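Local coordinates for protein GCN5-related N-acetyltransferase (Kribbella flavida, PDB 4MY0) that probably transfers acetyl groups from acetyl-CoA to amine substrates, possibly aminoglycosides, as a two-GNAT-domain acetyltransferase with a C-terminal sterol-carrier-like domain, at residues Ala26-Leu31 with Gly87-Pro92; Ala44-His49 with Arg67-Gln72; Ala83-Val88 with Leu102-Val107; Met281-Asp286 with Pro311-Gln316. All blocks are in the same frame, centred on the assembly; numbering follows the deposited sequence.

How the contacts relate
Three contacts lie in the N-terminal GNAT domain, two of them touching AC8; the fourth joins strand 274-284, which pairs with strand 118-121 of the first domain, to the sterol-carrier-like domain. Contacts 1 and 3 share G87 and V88 on strand 78-90, their centres about 14 Å apart: one lies along the pantetheine arm, the other backs the strand with helix 99-113. Contact 2, on neighbouring strand 61-75, touches contact 1 (R67 NH1 to G87 CA, 4.0 Å) and is joined to contact 3 by probable hydrogen bonds W69 N to G84 O (2.8 Å) and A86 N to R67 O (3.0 Å). Contact 4 touches none; its nearest atoms are about 5 Å from contact 3.

Contact 1: residues Ala26-Leu31 with Gly87-Pro92; sequences ARSFGL and GVVVAP. With AC8 ([(2R,3R,4R,5R)-5-(6-amino-9H-purin-9-yl)-3,4-bis(phosphonooxy)tetrahydrofuran-2-yl]methyl (3R)-3-hydroxy-2,2-dimethyl-4-oxo-4-({3-oxo-3-[(2-sulfanylethyl)amino]propyl}amino)butyl dihydrogen diphosphate), chain L.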
# COMPACT_ATOMS: atom_id res chain seq x y z
N ALA C 26 30.26 -4.32 1.21
CA ALA C 26 29.39 -3.43 0.43
C ALA C 26 28.73 -4.17 -0.74
O ALA C 26 27.57 -3.93 -1.06
CB ALA C 26 30.17 -2.22 -0.06
N ARG C 27 29.47 -5.09 -1.37
CA ARG C 27 28.95 -5.83 -2.52
C ARG C 27 28.16 -7.07 -2.09
O ARG C 27 27.77 -7.88 -2.93
CB ARG C 27 30.10 -6.24 -3.46
CG ARG C 27 31.01 -5.07 -3.79
CD ARG C 27 31.93 -5.31 -4.98
NE ARG C 27 32.61 -4.05 -5.29
CZ ARG C 27 33.10 -3.73 -6.48
NH1 ARG C 27 33.69 -2.55 -6.65
NH2 ARG C 27 33.01 -4.57 -7.51
N SER C 28 27.97 -7.21 -0.77
CA SER C 28 27.26 -8.34 -0.19
C SER C 28 25.97 -7.92 0.52
O SER C 28 24.91 -8.51 0.30
CB SER C 28 28.17 -9.09 0.78
OG SER C 28 29.26 -9.65 0.09
N PHE C 29 26.07 -6.89 1.36
CA PHE C 29 24.95 -6.47 2.20
C PHE C 29 24.39 -5.11 1.84
O PHE C 29 23.24 -4.82 2.16
CB PHE C 29 25.37 -6.42 3.68
CG PHE C 29 25.71 -7.76 4.26
CD1 PHE C 29 26.60 -7.87 5.32
CD2 PHE C 29 25.14 -8.92 3.76
CE1 PHE C 29 26.92 -9.11 5.87
CE2 PHE C 29 25.45 -10.17 4.31
CZ PHE C 29 26.33 -10.26 5.36
N GLY C 30 25.22 -4.28 1.22
CA GLY C 30 24.84 -2.91 0.92
C GLY C 30 25.86 -1.94 1.49
O GLY C 30 26.74 -2.34 2.26
N LEU C 31 25.73 -0.67 1.12
CA LEU C 31 26.68 0.37 1.50
C LEU C 31 26.46 0.79 2.94
O LEU C 31 25.33 0.78 3.42
CB LEU C 31 26.49 1.60 0.60
CG LEU C 31 26.29 1.32 -0.89
CD1 LEU C 31 25.87 2.60 -1.62
CD2 LEU C 31 27.55 0.72 -1.50
N GLY C 87 28.55 -11.53 9.77
CA GLY C 87 29.16 -10.87 8.63
C GLY C 87 29.84 -11.84 7.67
O GLY C 87 30.96 -11.59 7.24
N VAL C 88 29.17 -12.94 7.33
CA VAL C 88 29.74 -13.87 6.36
C VAL C 88 29.58 -13.30 4.95
O VAL C 88 28.46 -13.17 4.47
CB VAL C 88 29.09 -15.25 6.43
CG1 VAL C 88 29.84 -16.26 5.52
CG2 VAL C 88 29.10 -15.75 7.87
N VAL C 89 30.70 -12.94 4.29
CA VAL C 89 30.63 -12.30 2.97
C VAL C 89 31.67 -12.87 1.99
O VAL C 89 32.79 -13.16 2.39
CB VAL C 89 30.81 -10.76 3.06
CG1 VAL C 89 29.69 -10.16 3.92
CG2 VAL C 89 32.15 -10.40 3.65
N VAL C 90 31.27 -13.05 0.74
CA VAL C 90 32.20 -13.49 -0.32
C VAL C 90 32.04 -12.55 -1.52
O VAL C 90 30.91 -12.20 -1.89
CB VAL C 90 31.92 -14.94 -0.74
CG1 VAL C 90 32.87 -15.37 -1.88
CG2 VAL C 90 32.03 -15.91 0.48
N ALA C 91 33.16 -12.11 -2.11
CA ALA C 91 33.08 -11.19 -3.27
C ALA C 91 32.29 -11.85 -4.41
O ALA C 91 32.41 -13.06 -4.62
CB ALA C 91 34.47 -10.79 -3.75
N PRO C 92 31.45 -11.07 -5.13
CA PRO C 92 30.54 -11.66 -6.13
C PRO C 92 31.20 -12.60 -7.13
O PRO C 92 30.65 -13.68 -7.39
CB PRO C 92 29.95 -10.43 -6.84
CG PRO C 92 29.91 -9.37 -5.76
CD PRO C 92 31.22 -9.61 -4.96
N1A AC8 L . 21.35 -19.95 -2.99
O1A AC8 L . 31.08 -22.61 -0.66
P1A AC8 L . 30.10 -22.17 -1.73
C1B AC8 L . 25.24 -23.16 -2.11
S1P AC8 L . 24.70 -15.54 6.15
C2A AC8 L . 21.34 -21.30 -2.95
O2A AC8 L . 30.63 -22.00 -3.13
P2A AC8 L . 29.81 -19.32 -1.48
C2B AC8 L . 26.14 -23.71 -3.19
O2B AC8 L . 25.36 -24.17 -4.30
O2C AC8 L . 27.24 -24.84 -5.82
C2P AC8 L . 25.35 -15.35 4.46
N3A AC8 L . 22.47 -21.98 -2.71
O3A AC8 L . 29.40 -20.85 -1.17
C3B AC8 L . 26.84 -24.85 -2.44
O3B AC8 L . 25.95 -25.97 -2.36
P3B AC8 L . 26.01 -27.30 -3.30
O3C AC8 L . 26.08 -22.62 -6.09
C3P AC8 L . 25.54 -13.85 4.37
C4A AC8 L . 23.63 -21.31 -2.50
O4A AC8 L . 31.31 -19.21 -1.56
C4B AC8 L . 26.95 -24.36 -1.01
O4B AC8 L . 25.98 -23.32 -0.89
O4C AC8 L . 24.85 -24.75 -6.66
P4C AC8 L . 25.92 -24.10 -5.83
N4P AC8 L . 26.03 -13.31 3.11
C5A AC8 L . 23.66 -19.92 -2.53
O5A AC8 L . 28.94 -18.83 -2.60
C5B AC8 L . 28.33 -23.81 -0.68
O5B AC8 L . 28.84 -23.15 -1.83
C5P AC8 L . 25.39 -13.19 1.94
O5P AC8 L . 24.26 -13.63 1.78
C6A AC8 L . 22.47 -19.24 -2.78
N6A AC8 L . 22.45 -17.88 -2.82
O6A AC8 L . 29.29 -18.61 -0.13
C6P AC8 L . 26.15 -12.46 0.86
N7A AC8 L . 24.93 -19.52 -2.29
O7A AC8 L . 26.10 -26.84 -4.74
C7P AC8 L . 25.90 -12.95 -0.58
C8A AC8 L . 25.68 -20.65 -2.12
O8A AC8 L . 27.24 -28.04 -2.81
N8P AC8 L . 26.44 -14.31 -0.68
N9A AC8 L . 24.88 -21.72 -2.26
O9A AC8 L . 24.70 -27.98 -2.99
C9P AC8 L . 27.67 -14.72 -0.40
O9P AC8 L . 28.52 -13.94 -0.01
CAP AC8 L . 28.02 -16.19 -0.57
OAP AC8 L . 27.41 -16.70 -1.77
CBP AC8 L . 27.57 -17.09 0.59
CCP AC8 L . 27.91 -18.54 0.22
CDP AC8 L . 28.32 -16.71 1.86
CEP AC8 L . 26.08 -16.99 0.83
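Matching first torsions bring F29 and V89 together: in F29 (chi1 -66°) CG lies anti to the carbonyl carbon, and in V89 (chi1 -61°) CG1 does the same. The valine methyl CG1 thus stands over the phenyl ring, 3.9 Å from its centroid, in a CH-pi contact, while the CA of G87 meets the ring edge near its plane. S28 directs its side chain at the same strand, its CB 3.6 Å from V89 CG1; its hydroxyl bonds to V24 O and, weakly, to R95 NH1. At the far end the root of the R27 side chain makes the contact, CB lying 3.9 Å from P92 CD, and its guanidinium leads off to Y207 of the second subunit. Beside this apolar seam runs the pantetheine arm of AC8. Its amide N4P donates to V88 O at 2.8 Å, and V90 N donates to the next amide oxygen, O9P, at 3.0 Å, so the ligand pairs with the strand much as another strand would, a hallmark of GNAT enzymes. F29 CE2 comes within 3.4 Å of N4P. An alanine in place of F29 would probably lose both the cover over V89 and the wall beside this amide, loosening the loop on the cofactor. Because main-chain atoms make both bonds, this part of the arm is probably read largely through strand geometry, side chains likely supplying the apolar lining.

Contact 2: residues Ala44-His49 with Arg67-Gln72; sequences AVEFVH and RIWDFQ
Helix 34-49 of the N-terminal GNAT domain lies across strand 61-75 at nearly a right angle, and one phenylalanine carries the crossing, the short axes passing 9.0 Å apart. F47, its CG anti to the carbonyl carbon (chi1 -73°), sends its ring out to the strand and drives the tip into the indole of W69: CZ sits over the centre of the face, 3.5 Å from W69 CD2, in a T-shaped pair with ring centroids 4.8 Å apart and planes at 81°. On one face of F47 lies the aliphatic part of R67, CD 4.0 Å from the ring centroid; the guanidinium beyond adds at most a weak cation-pi attraction. The ring edge meets the backbone too, with F47 CE1 3.2 Å from I68 O. An alanine in place of W69 would probably cost F47 its aromatic platform and loosen the helix on the strand. E46 OE1 and D70 OD1, like charges 4.3 Å apart, both form salt bridges with R52, which probably offsets their repulsion. F71 CZ lies over the rim of the opposite face of W69. Around the crossing, W190 meets W69 edge to face, F53 of strand 53-58 packs on F47, and I68 faces helix 99-113.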
# COMPACT_ATOMS: atom_id res chain seq x y z
N ALA C 44 35.37 -3.86 14.52
CA ALA C 44 36.13 -4.90 13.82
C ALA C 44 37.51 -5.14 14.45
O ALA C 44 37.98 -6.28 14.52
CB ALA C 44 36.26 -4.55 12.33
N VAL C 45 38.16 -4.07 14.90
CA VAL C 45 39.49 -4.15 15.50
C VAL C 45 39.54 -5.11 16.70
O VAL C 45 40.47 -5.92 16.81
CB VAL C 45 40.03 -2.75 15.88
CG1 VAL C 45 41.25 -2.84 16.78
CG2 VAL C 45 40.36 -1.95 14.62
N GLU C 46 38.53 -5.02 17.57
CA GLU C 46 38.35 -5.94 18.69
C GLU C 46 38.43 -7.39 18.20
O GLU C 46 39.18 -8.20 18.75
CB GLU C 46 37.01 -5.65 19.39
CG GLU C 46 36.36 -6.83 20.13
CD GLU C 46 34.85 -6.98 19.87
OE1 GLU C 46 34.27 -8.03 20.24
OE2 GLU C 46 34.24 -6.04 19.29
N PHE C 47 37.66 -7.71 17.16
CA PHE C 47 37.66 -9.05 16.59
C PHE C 47 39.04 -9.44 16.06
O PHE C 47 39.49 -10.58 16.25
CB PHE C 47 36.65 -9.13 15.44
CG PHE C 47 35.21 -9.15 15.90
CD1 PHE C 47 34.56 -10.36 16.15
CD2 PHE C 47 34.49 -7.97 16.03
CE1 PHE C 47 33.21 -10.38 16.56
CE2 PHE C 47 33.15 -7.98 16.44
CZ PHE C 47 32.51 -9.19 16.70
N VAL C 48 39.71 -8.50 15.38
CA VAL C 48 41.03 -8.75 14.80
C VAL C 48 42.04 -9.12 15.89
O VAL C 48 42.81 -10.07 15.76
CB VAL C 48 41.53 -7.51 14.01
CG1 VAL C 48 43.05 -7.47 13.90
CG2 VAL C 48 40.88 -7.47 12.62
N HIS C 49 42.01 -8.36 16.98
CA HIS C 49 42.99 -8.55 18.03
C HIS C 49 42.77 -9.81 18.87
O HIS C 49 43.70 -10.30 19.49
CB HIS C 49 43.10 -7.29 18.90
CG HIS C 49 43.74 -6.14 18.19
ND1 HIS C 49 44.70 -6.30 17.21
CD2 HIS C 49 43.54 -4.80 18.30
CE1 HIS C 49 45.07 -5.12 16.76
NE2 HIS C 49 44.39 -4.19 17.41
N ARG C 67 33.32 -13.14 10.90
CA ARG C 67 33.81 -12.92 12.25
C ARG C 67 33.06 -13.75 13.29
O ARG C 67 31.96 -14.26 13.03
CB ARG C 67 33.82 -11.42 12.62
CG ARG C 67 32.47 -10.77 12.63
CD ARG C 67 32.57 -9.24 12.51
NE ARG C 67 31.50 -8.72 11.66
CZ ARG C 67 30.35 -8.24 12.11
NH1 ARG C 67 29.44 -7.81 11.25
NH2 ARG C 67 30.10 -8.18 13.42
N ILE C 68 33.67 -13.90 14.45
CA ILE C 68 33.14 -14.73 15.51
C ILE C 68 32.90 -13.92 16.78
O ILE C 68 33.85 -13.43 17.38
CB ILE C 68 34.16 -15.84 15.84
CG1 ILE C 68 34.50 -16.64 14.59
CG2 ILE C 68 33.63 -16.78 16.94
CD1 ILE C 68 35.58 -17.66 14.83
N TRP C 69 31.64 -13.78 17.18
CA TRP C 69 31.33 -13.18 18.49
C TRP C 69 31.64 -14.18 19.59
O TRP C 69 31.28 -15.36 19.48
CB TRP C 69 29.84 -12.82 18.59
CG TRP C 69 29.43 -11.60 17.83
CD1 TRP C 69 28.83 -11.56 16.60
CD2 TRP C 69 29.55 -10.24 18.26
NE1 TRP C 69 28.59 -10.26 16.24
CE2 TRP C 69 29.02 -9.43 17.25
CE3 TRP C 69 30.06 -9.64 19.42
CZ2 TRP C 69 28.99 -8.04 17.35
CZ3 TRP C 69 30.03 -8.26 19.51
CH2 TRP C 69 29.50 -7.47 18.49
N ASP C 70 32.28 -13.70 20.66
CA ASP C 70 32.53 -14.52 21.85
C ASP C 70 31.33 -14.46 22.79
O ASP C 70 31.35 -13.76 23.80
CB ASP C 70 33.80 -14.06 22.57
CG ASP C 70 33.80 -12.56 22.84
OD1 ASP C 70 33.18 -11.81 22.05
OD2 ASP C 70 34.42 -12.14 23.85
N PHE C 71 30.26 -15.18 22.45
CA PHE C 71 29.04 -15.16 23.25
C PHE C 71 29.07 -16.24 24.30
O PHE C 71 29.95 -17.10 24.30
CB PHE C 71 27.82 -15.45 22.38
CG PHE C 71 27.41 -14.34 21.47
CD1 PHE C 71 27.40 -13.02 21.91
CD2 PHE C 71 27.00 -14.62 20.17
CE1 PHE C 71 26.99 -11.99 21.05
CE2 PHE C 71 26.59 -13.61 19.31
CZ PHE C 71 26.59 -12.29 19.75
N GLN C 72 28.08 -16.21 25.20
CA GLN C 72 27.63 -17.42 25.88
C GLN C 72 26.17 -17.56 25.48
O GLN C 72 25.55 -16.59 25.02
CB GLN C 72 27.78 -17.31 27.40
CG GLN C 72 29.19 -16.93 27.85
CD GLN C 72 29.49 -17.38 29.26
OE1 GLN C 72 29.58 -18.58 29.53
NE2 GLN C 72 29.67 -16.43 30.17

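Contact 3: residues Ala83-Val88 with Leu102-Val107; sequences AGIAGV and LLMRGV. With AC8 ([(2R,3R,4R,5R)-5-(6-amino-9H-purin-9-yl)-3,4-bis(phosphonooxy)tetrahydrofuran-2-yl]methyl (3R)-3-hydroxy-2,2-dimethyl-4-oxo-4-({3-oxo-3-[(2-sulfanylethyl)amino]propyl}amino)butyl dihydrogen diphosphate), chain L.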
# COMPACT_ATOMS: atom_id res chain seq x y z
N ALA C 83 30.05 -19.73 19.82
CA ALA C 83 30.66 -18.94 18.75
C ALA C 83 29.57 -18.39 17.83
O ALA C 83 29.01 -19.12 17.01
CB ALA C 83 31.62 -19.80 17.95
N GLY C 84 29.29 -17.10 17.94
CA GLY C 84 28.23 -16.52 17.11
C GLY C 84 28.80 -15.99 15.80
O GLY C 84 29.56 -15.02 15.80
N ILE C 85 28.45 -16.62 14.68
CA ILE C 85 29.06 -16.30 13.40
C ILE C 85 28.32 -15.12 12.76
O ILE C 85 27.09 -15.13 12.66
CB ILE C 85 29.06 -17.52 12.44
CG1 ILE C 85 29.48 -18.80 13.18
CG2 ILE C 85 29.99 -17.26 11.21
CD1 ILE C 85 30.81 -18.69 14.02
N ALA C 86 29.07 -14.09 12.35
CA ALA C 86 28.46 -12.88 11.78
C ALA C 86 29.23 -12.34 10.57
O ALA C 86 30.42 -12.64 10.40
CB ALA C 86 28.34 -11.78 12.83
N GLY C 87 28.55 -11.53 9.77
CA GLY C 87 29.16 -10.87 8.63
C GLY C 87 29.84 -11.84 7.67
O GLY C 87 30.96 -11.59 7.24
N VAL C 88 29.17 -12.94 7.33
CA VAL C 88 29.74 -13.87 6.36
C VAL C 88 29.58 -13.30 4.95
O VAL C 88 28.46 -13.17 4.47
CB VAL C 88 29.09 -15.25 6.43
CG1 VAL C 88 29.84 -16.26 5.52
CG2 VAL C 88 29.10 -15.75 7.87
N LEU C 102 35.20 -22.91 2.41
CA LEU C 102 36.59 -22.94 2.88
C LEU C 102 36.71 -21.98 4.08
O LEU C 102 37.32 -22.30 5.09
CB LEU C 102 37.53 -22.56 1.73
CG LEU C 102 39.07 -22.57 1.75
CD1 LEU C 102 39.58 -21.28 2.27
CD2 LEU C 102 39.68 -23.74 2.56
N LEU C 103 36.09 -20.81 3.94
CA LEU C 103 36.05 -19.81 5.00
C LEU C 103 35.41 -20.40 6.25
O LEU C 103 35.95 -20.30 7.35
CB LEU C 103 35.17 -18.64 4.56
CG LEU C 103 35.37 -17.21 5.08
CD1 LEU C 103 34.05 -16.44 5.13
CD2 LEU C 103 36.13 -17.12 6.39
N MSE C 104 34.22 -20.97 6.09
CA MSE C 104 33.44 -21.44 7.24
C MSE C 104 34.10 -22.63 7.95
O MSE C 104 34.02 -22.77 9.18
CB MSE C 104 32.03 -21.78 6.80
CG MSE C 104 31.14 -20.56 6.49
SE MSE C 104 30.93 -19.49 8.15
CE MSE C 104 30.35 -20.94 9.36
N ARG C 105 34.78 -23.50 7.19
CA ARG C 105 35.55 -24.56 7.83
C ARG C 105 36.66 -23.98 8.70
O ARG C 105 36.92 -24.48 9.80
CB ARG C 105 36.11 -25.54 6.81
CG ARG C 105 35.02 -26.42 6.22
CD ARG C 105 35.55 -27.35 5.15
NE ARG C 105 34.45 -27.93 4.39
CZ ARG C 105 34.27 -27.75 3.08
NH1 ARG C 105 35.14 -27.02 2.39
NH2 ARG C 105 33.23 -28.31 2.47
N GLY C 106 37.30 -22.91 8.22
CA GLY C 106 38.31 -22.21 9.01
C GLY C 106 37.66 -21.59 10.24
O GLY C 106 38.25 -21.58 11.32
N VAL C 107 36.45 -21.07 10.07
CA VAL C 107 35.70 -20.49 11.18
C VAL C 107 35.36 -21.52 12.26
O VAL C 107 35.55 -21.26 13.46
CB VAL C 107 34.42 -19.77 10.69
CG1 VAL C 107 33.48 -19.51 11.85
CG2 VAL C 107 34.77 -18.46 9.99
N1A AC8 L . 21.35 -19.95 -2.99
O1A AC8 L . 31.08 -22.61 -0.66
P1A AC8 L . 30.10 -22.17 -1.73
C1B AC8 L . 25.24 -23.16 -2.11
S1P AC8 L . 24.70 -15.54 6.15
C2A AC8 L . 21.34 -21.30 -2.95
O2A AC8 L . 30.63 -22.00 -3.13
P2A AC8 L . 29.81 -19.32 -1.48
C2B AC8 L . 26.14 -23.71 -3.19
O2B AC8 L . 25.36 -24.17 -4.30
O2C AC8 L . 27.24 -24.84 -5.82
C2P AC8 L . 25.35 -15.35 4.46
N3A AC8 L . 22.47 -21.98 -2.71
O3A AC8 L . 29.40 -20.85 -1.17
C3B AC8 L . 26.84 -24.85 -2.44
O3B AC8 L . 25.95 -25.97 -2.36
P3B AC8 L . 26.01 -27.30 -3.30
O3C AC8 L . 26.08 -22.62 -6.09
C3P AC8 L . 25.54 -13.85 4.37
C4A AC8 L . 23.63 -21.31 -2.50
O4A AC8 L . 31.31 -19.21 -1.56
C4B AC8 L . 26.95 -24.36 -1.01
O4B AC8 L . 25.98 -23.32 -0.89
O4C AC8 L . 24.85 -24.75 -6.66
P4C AC8 L . 25.92 -24.10 -5.83
N4P AC8 L . 26.03 -13.31 3.11
C5A AC8 L . 23.66 -19.92 -2.53
O5A AC8 L . 28.94 -18.83 -2.60
C5B AC8 L . 28.33 -23.81 -0.68
O5B AC8 L . 28.84 -23.15 -1.83
C5P AC8 L . 25.39 -13.19 1.94
O5P AC8 L . 24.26 -13.63 1.78
C6A AC8 L . 22.47 -19.24 -2.78
N6A AC8 L . 22.45 -17.88 -2.82
O6A AC8 L . 29.29 -18.61 -0.13
C6P AC8 L . 26.15 -12.46 0.86
N7A AC8 L . 24.93 -19.52 -2.29
O7A AC8 L . 26.10 -26.84 -4.74
C7P AC8 L . 25.90 -12.95 -0.58
C8A AC8 L . 25.68 -20.65 -2.12
O8A AC8 L . 27.24 -28.04 -2.81
N8P AC8 L . 26.44 -14.31 -0.68
N9A AC8 L . 24.88 -21.72 -2.26
O9A AC8 L . 24.70 -27.98 -2.99
C9P AC8 L . 27.67 -14.72 -0.40
O9P AC8 L . 28.52 -13.94 -0.01
CAP AC8 L . 28.02 -16.19 -0.57
OAP AC8 L . 27.41 -16.70 -1.77
CBP AC8 L . 27.57 -17.09 0.59
CCP AC8 L . 27.91 -18.54 0.22
CDP AC8 L . 28.32 -16.71 1.86
CEP AC8 L . 26.08 -16.99 0.83
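A83 and G84 open the segment as sheet residues: A83 O accepts a bond from the hydroxyl of S119, and G84 pairs with W69 on the neighbouring strand. I85 reaches helix 99-113 with two branches. CG2, anti to the backbone N, ends against the selenium of M104, a selenomethionine in this crystal, at 3.9 Å. The other branch, with CG1 beside the N, carries CD1 tip to tip onto V107 CG1 at 3.5 Å. A86 turns to the other side of the sheet, where W69 packs on it. At G87 the backbone takes left-handed angles (phi 55°, psi 45°), and the regular alternation of the strand is broken: V88, three residues after I85, faces the helix again. Its CG2 meets M104 SE and its CG1 L103 CD1, both at 4.2 Å, and CG1 stays 4.0 Å from the CDP methyl of AC8. In M104, CG anti to the carbonyl carbon and the bend at chi2 bring SE between I85 CG2 and V88 CG2; the bend at chi3 sets only CE, near I85 CG2. No hydrogen bond crosses between the segments; the contact is apolar side-chain packing, with the short axes 11.2 Å apart and nearly antiparallel (151°). Strand 78-90, helix 99-113 and parallel strand 118-121 form the beta-alpha-beta crossover of the GNAT fold, and the break at G87 is consistent with the bulge of this strand, beside which it and the next parallel strand splay apart to admit the pantetheine. G98 N, G100 N and S101 OG bind AC8 where the helix begins, in the arginine-and-glycine-rich loop characteristic of this superfamily.

Contact 4: residues Met281-Asp286 with Pro311-Gln316; sequences MLRLLD and PGVPAQ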
# COMPACT_ATOMS: atom_id res chain seq x y z
N MSE C 281 20.22 -20.75 13.53
CA MSE C 281 20.75 -22.11 13.45
C MSE C 281 21.78 -22.38 14.53
O MSE C 281 22.37 -21.44 15.06
CB MSE C 281 21.37 -22.38 12.09
CG MSE C 281 20.33 -22.56 11.00
SE MSE C 281 21.20 -23.02 9.33
CE MSE C 281 19.59 -23.56 8.36
N LEU C 282 21.99 -23.66 14.81
CA LEU C 282 22.90 -24.12 15.86
C LEU C 282 23.76 -25.24 15.31
O LEU C 282 23.30 -26.03 14.48
CB LEU C 282 22.08 -24.66 17.03
CG LEU C 282 22.86 -25.21 18.21
CD1 LEU C 282 23.61 -24.07 18.88
CD2 LEU C 282 21.92 -25.90 19.20
N ARG C 283 25.01 -25.32 15.76
CA ARG C 283 25.84 -26.50 15.50
C ARG C 283 26.63 -26.88 16.75
O ARG C 283 27.14 -26.00 17.45
CB ARG C 283 26.81 -26.24 14.35
CG ARG C 283 27.48 -27.52 13.83
CD ARG C 283 28.83 -27.26 13.15
NE ARG C 283 29.14 -28.31 12.17
CZ ARG C 283 29.54 -29.54 12.49
NH1 ARG C 283 29.68 -29.90 13.76
NH2 ARG C 283 29.78 -30.42 11.53
N LEU C 284 26.74 -28.18 17.05
CA LEU C 284 27.65 -28.62 18.11
C LEU C 284 29.07 -28.80 17.55
O LEU C 284 29.27 -29.46 16.52
CB LEU C 284 27.18 -29.92 18.77
CG LEU C 284 25.81 -30.06 19.44
CD1 LEU C 284 25.92 -30.91 20.69
CD2 LEU C 284 25.11 -28.73 19.74
N LEU C 285 30.06 -28.21 18.21
CA LEU C 285 31.46 -28.36 17.81
C LEU C 285 32.22 -29.37 18.68
O LEU C 285 33.19 -30.00 18.23
CB LEU C 285 32.19 -27.02 17.87
CG LEU C 285 31.55 -25.84 17.16
CD1 LEU C 285 32.41 -24.60 17.34
CD2 LEU C 285 31.36 -26.17 15.70
N ASP C 286 31.81 -29.49 19.95
CA ASP C 286 32.42 -30.43 20.89
C ASP C 286 31.28 -30.99 21.74
O ASP C 286 30.97 -30.46 22.81
CB ASP C 286 33.47 -29.70 21.76
CG ASP C 286 34.09 -30.59 22.86
OD1 ASP C 286 35.09 -30.15 23.47
OD2 ASP C 286 33.59 -31.72 23.12
N PRO C 311 31.49 -35.97 10.00
CA PRO C 311 32.81 -35.94 9.38
C PRO C 311 33.38 -34.52 9.38
O PRO C 311 34.57 -34.35 9.14
CB PRO C 311 32.55 -36.45 7.96
CG PRO C 311 31.11 -36.09 7.69
CD PRO C 311 30.40 -36.18 9.02
N GLY C 312 32.53 -33.53 9.65
CA GLY C 312 32.99 -32.16 9.84
C GLY C 312 33.79 -31.96 11.12
O GLY C 312 34.67 -31.11 11.17
N VAL C 313 33.46 -32.74 12.15
CA VAL C 313 34.19 -32.73 13.42
C VAL C 313 34.37 -34.17 13.87
O VAL C 313 33.60 -34.68 14.69
CB VAL C 313 33.45 -31.95 14.54
CG1 VAL C 313 34.30 -31.92 15.83
CG2 VAL C 313 33.10 -30.54 14.10
N PRO C 314 35.39 -34.85 13.33
CA PRO C 314 35.63 -36.28 13.59
C PRO C 314 35.73 -36.62 15.07
O PRO C 314 35.35 -37.72 15.47
CB PRO C 314 36.97 -36.53 12.89
CG PRO C 314 37.00 -35.53 11.77
CD PRO C 314 36.35 -34.30 12.35
N ALA C 315 36.24 -35.70 15.88
CA ALA C 315 36.34 -35.94 17.32
C ALA C 315 34.97 -36.20 17.98
O ALA C 315 34.90 -36.89 19.01
CB ALA C 315 37.07 -34.79 18.01
N GLN C 316 33.91 -35.66 17.39
CA GLN C 316 32.54 -35.86 17.87
C GLN C 316 31.94 -37.17 17.39
O GLN C 316 30.91 -37.62 17.91
CB GLN C 316 31.60 -34.74 17.36
CG GLN C 316 31.85 -33.40 17.96
CD GLN C 316 30.67 -32.48 17.84
OE1 GLN C 316 30.27 -31.84 18.82
NE2 GLN C 316 30.08 -32.39 16.64
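The carbonyl oxygen of L284 is gripped by two donors, one from each segment. The R283 chain runs out extended, and chi4 (-75°) turns the guanidinium so that NH1 meets the oxygen at 2.8 Å, in the carbonyl plane and with the oxygen only 7° out of the guanidinium plane. The second bond, from Q316 NE2 at 3.0 Å, is weak, its N-H aimed well off the oxygen (127°). The two donors, Q316 NE2 and R283 NH1, lie 3.8 Å apart, an approach that their common acceptor and D310 probably make tolerable: D310 accepts from Q316 NE2 and forms a salt bridge with R283 NH2. L132 O takes R283 NE, so the guanidinium is probably held quite rigidly. Q316 reaches in along an extended chain; its OE1 stops 3.0 Å from D286 N at too poor an angle to bond. V313 lies against these polar groups with two methyls, CG2 3.5 Å from R283 NH1 and CG1 3.3 Å from L285 O. G312 CA lies 4.0 Å from R283 NH2, where a side chain at that glycine would clash. D286, two residues past the strand, is the N-cap of helix 287-293. The contact is an interdomain joint: it fixes the loop between strands 302-309 and 318-325 of the sterol-carrier-like domain to the end of the preceding GNAT strand, in the three-part architecture known from Eis-type acetyltransferases.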